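Local structure of enoyl-CoA hydratase (1WZ8) at the interface of chains A and B and the interface of chains A and C. The protein probably catalyses the reversible addition of water to the double bond of enoyl-CoA thioesters, as a hexameric member of the crotonase family. Numbering follows the deposited sequence. Chains: chain A/B/C, enoyl-CoA hydratase.

Contact 1: the interface of chains A and B. Residues chain A 220-221, 224; chain B 152-153, 157, 162, 166, 169, 235.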
loop_
_atom_site.group_PDB
_atom_site.type_symbol
_atom_site.label_atom_id
_atom_site.label_comp_id
_atom_site.label_asym_id
_atom_site.label_seq_id
_atom_site.Cartn_x
_atom_site.Cartn_y
_atom_site.Cartn_z
ATOM N N ALA A 220 -5.559 -6.819 14.364
ATOM C CA ALA A 220 -5.497 -7.197 12.960
ATOM C C ALA A 220 -6.416 -6.334 12.099
ATOM O O ALA A 220 -6.027 -5.898 11.017
ATOM C CB ALA A 220 -5.850 -8.672 12.799
ATOM N N LEU A 221 -7.639 -6.091 12.567
ATOM C CA LEU A 221 -8.560 -5.255 11.804
ATOM C C LEU A 221 -8.028 -3.830 11.683
ATOM O O LEU A 221 -8.124 -3.215 10.618
ATOM C CB LEU A 221 -9.943 -5.216 12.467
ATOM C CG LEU A 221 -10.865 -6.435 12.353
ATOM C CD1 LEU A 221 -12.068 -6.229 13.264
ATOM C CD2 LEU A 221 -11.326 -6.626 10.913
ATOM N N TRP A 224 -6.015 -2.076 8.870
ATOM C CA TRP A 224 -6.635 -1.485 7.692
ATOM C C TRP A 224 -6.496 0.026 7.804
ATOM O O TRP A 224 -6.210 0.707 6.824
ATOM C CB TRP A 224 -8.114 -1.860 7.579
ATOM C CG TRP A 224 -8.339 -3.206 6.967
ATOM C CD1 TRP A 224 -8.234 -4.419 7.586
ATOM C CD2 TRP A 224 -8.674 -3.480 5.602
ATOM N NE1 TRP A 224 -8.483 -5.430 6.693
ATOM C CE2 TRP A 224 -8.755 -4.884 5.467
ATOM C CE3 TRP A 224 -8.913 -2.677 4.478
ATOM C CZ2 TRP A 224 -9.066 -5.504 4.252
ATOM C CZ3 TRP A 224 -9.224 -3.296 3.264
ATOM C CH2 TRP A 224 -9.297 -4.697 3.165
ATOM N N ALA B 152 -12.372 -12.923 7.865
ATOM C CA ALA B 152 -12.917 -11.625 8.261
ATOM C C ALA B 152 -12.037 -10.411 8.030
ATOM O O ALA B 152 -12.519 -9.369 7.587
ATOM C CB ALA B 152 -13.356 -11.671 9.726
ATOM N N VAL B 153 -10.753 -10.529 8.337
ATOM C CA VAL B 153 -9.858 -9.398 8.160
ATOM C C VAL B 153 -9.548 -9.130 6.688
ATOM O O VAL B 153 -9.222 -8.003 6.306
ATOM C CB VAL B 153 -8.559 -9.605 8.972
ATOM C CG1 VAL B 153 -7.581 -8.471 8.712
ATOM C CG2 VAL B 153 -8.901 -9.651 10.453
ATOM N N PRO B 157 -13.949 -5.666 5.917
ATOM C CA PRO B 157 -13.792 -4.212 5.777
ATOM C C PRO B 157 -14.262 -3.644 4.436
ATOM O O PRO B 157 -14.927 -2.607 4.401
ATOM C CB PRO B 157 -12.294 -4.005 6.009
ATOM C CG PRO B 157 -11.977 -5.069 7.013
ATOM C CD PRO B 157 -12.709 -6.275 6.433
ATOM N N MET B 162 -15.730 -0.749 8.462
ATOM C CA MET B 162 -15.163 -1.140 9.749
ATOM C C MET B 162 -16.095 -1.151 10.957
ATOM O O MET B 162 -15.919 -1.968 11.858
ATOM C CB MET B 162 -13.948 -0.269 10.065
ATOM C CG MET B 162 -13.072 -0.828 11.184
ATOM S SD MET B 162 -12.424 -2.469 10.767
ATOM C CE MET B 162 -11.372 -2.035 9.378
ATOM N N LYS B 166 -16.421 -4.523 12.971
ATOM C CA LYS B 166 -16.051 -4.626 14.375
ATOM C C LYS B 166 -17.210 -5.047 15.265
ATOM O O LYS B 166 -17.030 -5.838 16.187
ATOM C CB LYS B 166 -15.462 -3.307 14.879
ATOM C CG LYS B 166 -14.013 -3.108 14.470
ATOM C CD LYS B 166 -13.436 -1.829 15.019
ATOM C CE LYS B 166 -11.943 -1.762 14.741
ATOM N NZ LYS B 166 -11.360 -0.489 15.232
ATOM N N LEU B 169 -18.057 -8.880 14.417
ATOM C CA LEU B 169 -16.921 -9.769 14.632
ATOM C C LEU B 169 -16.467 -9.827 16.091
ATOM O O LEU B 169 -16.176 -10.906 16.615
ATOM C CB LEU B 169 -15.748 -9.352 13.732
ATOM C CG LEU B 169 -15.998 -9.510 12.227
ATOM C CD1 LEU B 169 -14.842 -8.904 11.453
ATOM C CD2 LEU B 169 -16.175 -10.992 11.872
ATOM N N SER B 235 -3.760 -11.986 10.634
ATOM C CA SER B 235 -4.906 -12.309 11.478
ATOM C C SER B 235 -4.995 -13.826 11.639
ATOM O O SER B 235 -5.317 -14.324 12.718
ATOM C CB SER B 235 -6.219 -11.772 10.874
ATOM O OG SER B 235 -6.603 -12.480 9.705
#
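Helix 211-226 of chain A, in the C-terminal part of this crotonase-family subunit, lays A:Trp224, A:Leu221 and A:Ala220 against several helices of chain B. The indole N-H of A:Trp224 (NE1) donates a hydrogen bond to the backbone carbonyl O of B:Val153, 2.7 Å away. The bond is moderately bent, 140° at the hydrogen. It lies in the carbonyl plane and near the indole plane. B:Pro157 covers one face of the same indole. Its CG sits 3.6 Å from the centroid of the five-membered ring, and its CB lies over the six-membered ring. The indole is thus held at its edge and on a face. An alanine in place of A:Trp224 would probably leave the B:Val153 carbonyl without this donor and open a gap beside B:Pro157.

The B:Met162 chain folds back on itself (chi2 60°), bringing its methyl CE to 3.7 Å from A:Trp224 CB. The two branches of A:Leu221 part: CD1 meets B:Lys166 CG at 3.9 Å, while CD2 meets B:Val153 CG2 at 3.9 Å. CG2 of B:Val153 also touches A:Ala220 CB, and A:Ala220 CB also lies 3.7 Å from B:Ser235 CB. The chain A residues share one helix; chain B answers with helices 152-155, 157-160, 162-171 and 229-241.

Contact 2: the interface of chains A and C. Residues chain A 241-242, 244-245; chain C 83, 86.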
loop_
_atom_site.group_PDB
_atom_site.type_symbol
_atom_site.label_atom_id
_atom_site.label_comp_id
_atom_site.label_asym_id
_atom_site.label_seq_id
_atom_site.Cartn_x
_atom_site.Cartn_y
_atom_site.Cartn_z
ATOM N N LEU A 241 -1.890 23.714 8.575
ATOM C CA LEU A 241 -1.275 24.751 7.760
ATOM C C LEU A 241 -2.323 25.844 7.555
ATOM O O LEU A 241 -1.993 27.013 7.362
ATOM C CB LEU A 241 -0.832 24.193 6.409
ATOM C CG LEU A 241 0.560 23.561 6.404
ATOM C CD1 LEU A 241 0.764 22.758 5.122
ATOM C CD2 LEU A 241 1.610 24.668 6.532
ATOM N N GLY A 242 -3.591 25.452 7.619
ATOM C CA GLY A 242 -4.670 26.405 7.434
ATOM C C GLY A 242 -4.898 27.331 8.618
ATOM O O GLY A 242 -5.630 28.317 8.505
ATOM N N SER A 244 -2.985 29.445 9.813
ATOM C CA SER A 244 -2.373 30.749 9.579
ATOM C C SER A 244 -3.028 31.436 8.380
ATOM O O SER A 244 -2.560 32.475 7.910
ATOM C CB SER A 244 -0.871 30.590 9.334
ATOM O OG SER A 244 -0.618 29.713 8.251
ATOM N N GLY A 245 -4.120 30.851 7.897
ATOM C CA GLY A 245 -4.821 31.409 6.754
ATOM C C GLY A 245 -5.992 32.296 7.131
ATOM O O GLY A 245 -6.484 32.248 8.257
ATOM N N HIS C 83 1.014 33.592 4.244
ATOM C CA HIS C 83 0.385 32.275 4.213
ATOM C C HIS C 83 0.068 31.933 2.766
ATOM O O HIS C 83 0.194 30.784 2.346
ATOM C CB HIS C 83 -0.907 32.276 5.041
ATOM C CG HIS C 83 -1.756 31.059 4.838
ATOM N ND1 HIS C 83 -1.735 29.983 5.700
ATOM C CD2 HIS C 83 -2.664 30.754 3.881
ATOM C CE1 HIS C 83 -2.593 29.069 5.282
ATOM N NE2 HIS C 83 -3.170 29.512 4.181
ATOM N N LEU C 86 3.274 30.840 1.128
ATOM C CA LEU C 86 3.658 29.546 1.670
ATOM C C LEU C 86 2.912 28.417 0.968
ATOM O O LEU C 86 3.521 27.439 0.541
ATOM C CB LEU C 86 3.377 29.492 3.172
ATOM C CG LEU C 86 3.798 28.212 3.906
ATOM C CD1 LEU C 86 5.321 28.089 3.913
ATOM C CD2 LEU C 86 3.259 28.245 5.329
#
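The hydroxyl OG of A:Ser244 links the two chains and also ties back to its own. It is hydrogen-bonded to the ring nitrogen ND1 of C:His83, 2.8 Å away. The structure alone does not show which of the two is the donor. The same hydroxyl has a longer bond within chain A, as donor to the backbone carbonyl O of A:Leu241 at 3.2 Å. That donor is tilted 24° from the carbonyl plane. If this hydrogen is used there, ND1 would be the likely donor to OG. The chi1 of 57° places OG between the backbone N and the carbonyl carbon of A:Ser244, within range of both partners.

C:His83 reaches across with CG anti to its backbone N (chi1 168°). A:Ser244 OG meets the imidazole at its edge, in the ring plane. A:Gly245 lies over a face, with CA 3.4 Å from the ring centroid in a CH-pi contact. The glycine has no side chain, and its alpha carbon itself packs on the ring. The OG bond at the edge and the A:Gly245 CA contact on the face together would limit turning of the imidazole.

Beside this polar group, A:Leu241 and C:Leu86 meet tip to tip. Their CD2 methyls are 4.1 Å apart, and the side chains cross at about a right angle.

On chain A the site spans the end of helix 229-241, the 3-10 helix 242-244 and the first residue after it. On chain C it is the first turn of helix 83-102.

Contact 1 and contact 2 lie about 37 Å apart, measured between the centres of their C-alpha atoms. They share no residue. Helix 229-241 enters both: B:Ser235 lies within it in contact 1, and A:Leu241 ends it in contact 2. Chain A meets chain B through helix 211-226 and chain C through the end of helix 229-241; in contact 1 helix 229-241 comes from chain B. Contact 1 belongs to an interface that is not an exact two-fold, whereas contact 2 belongs to a two-fold one. Two such kinds of interface suit a hexamer of two trimers, as is usual in the crotonase family.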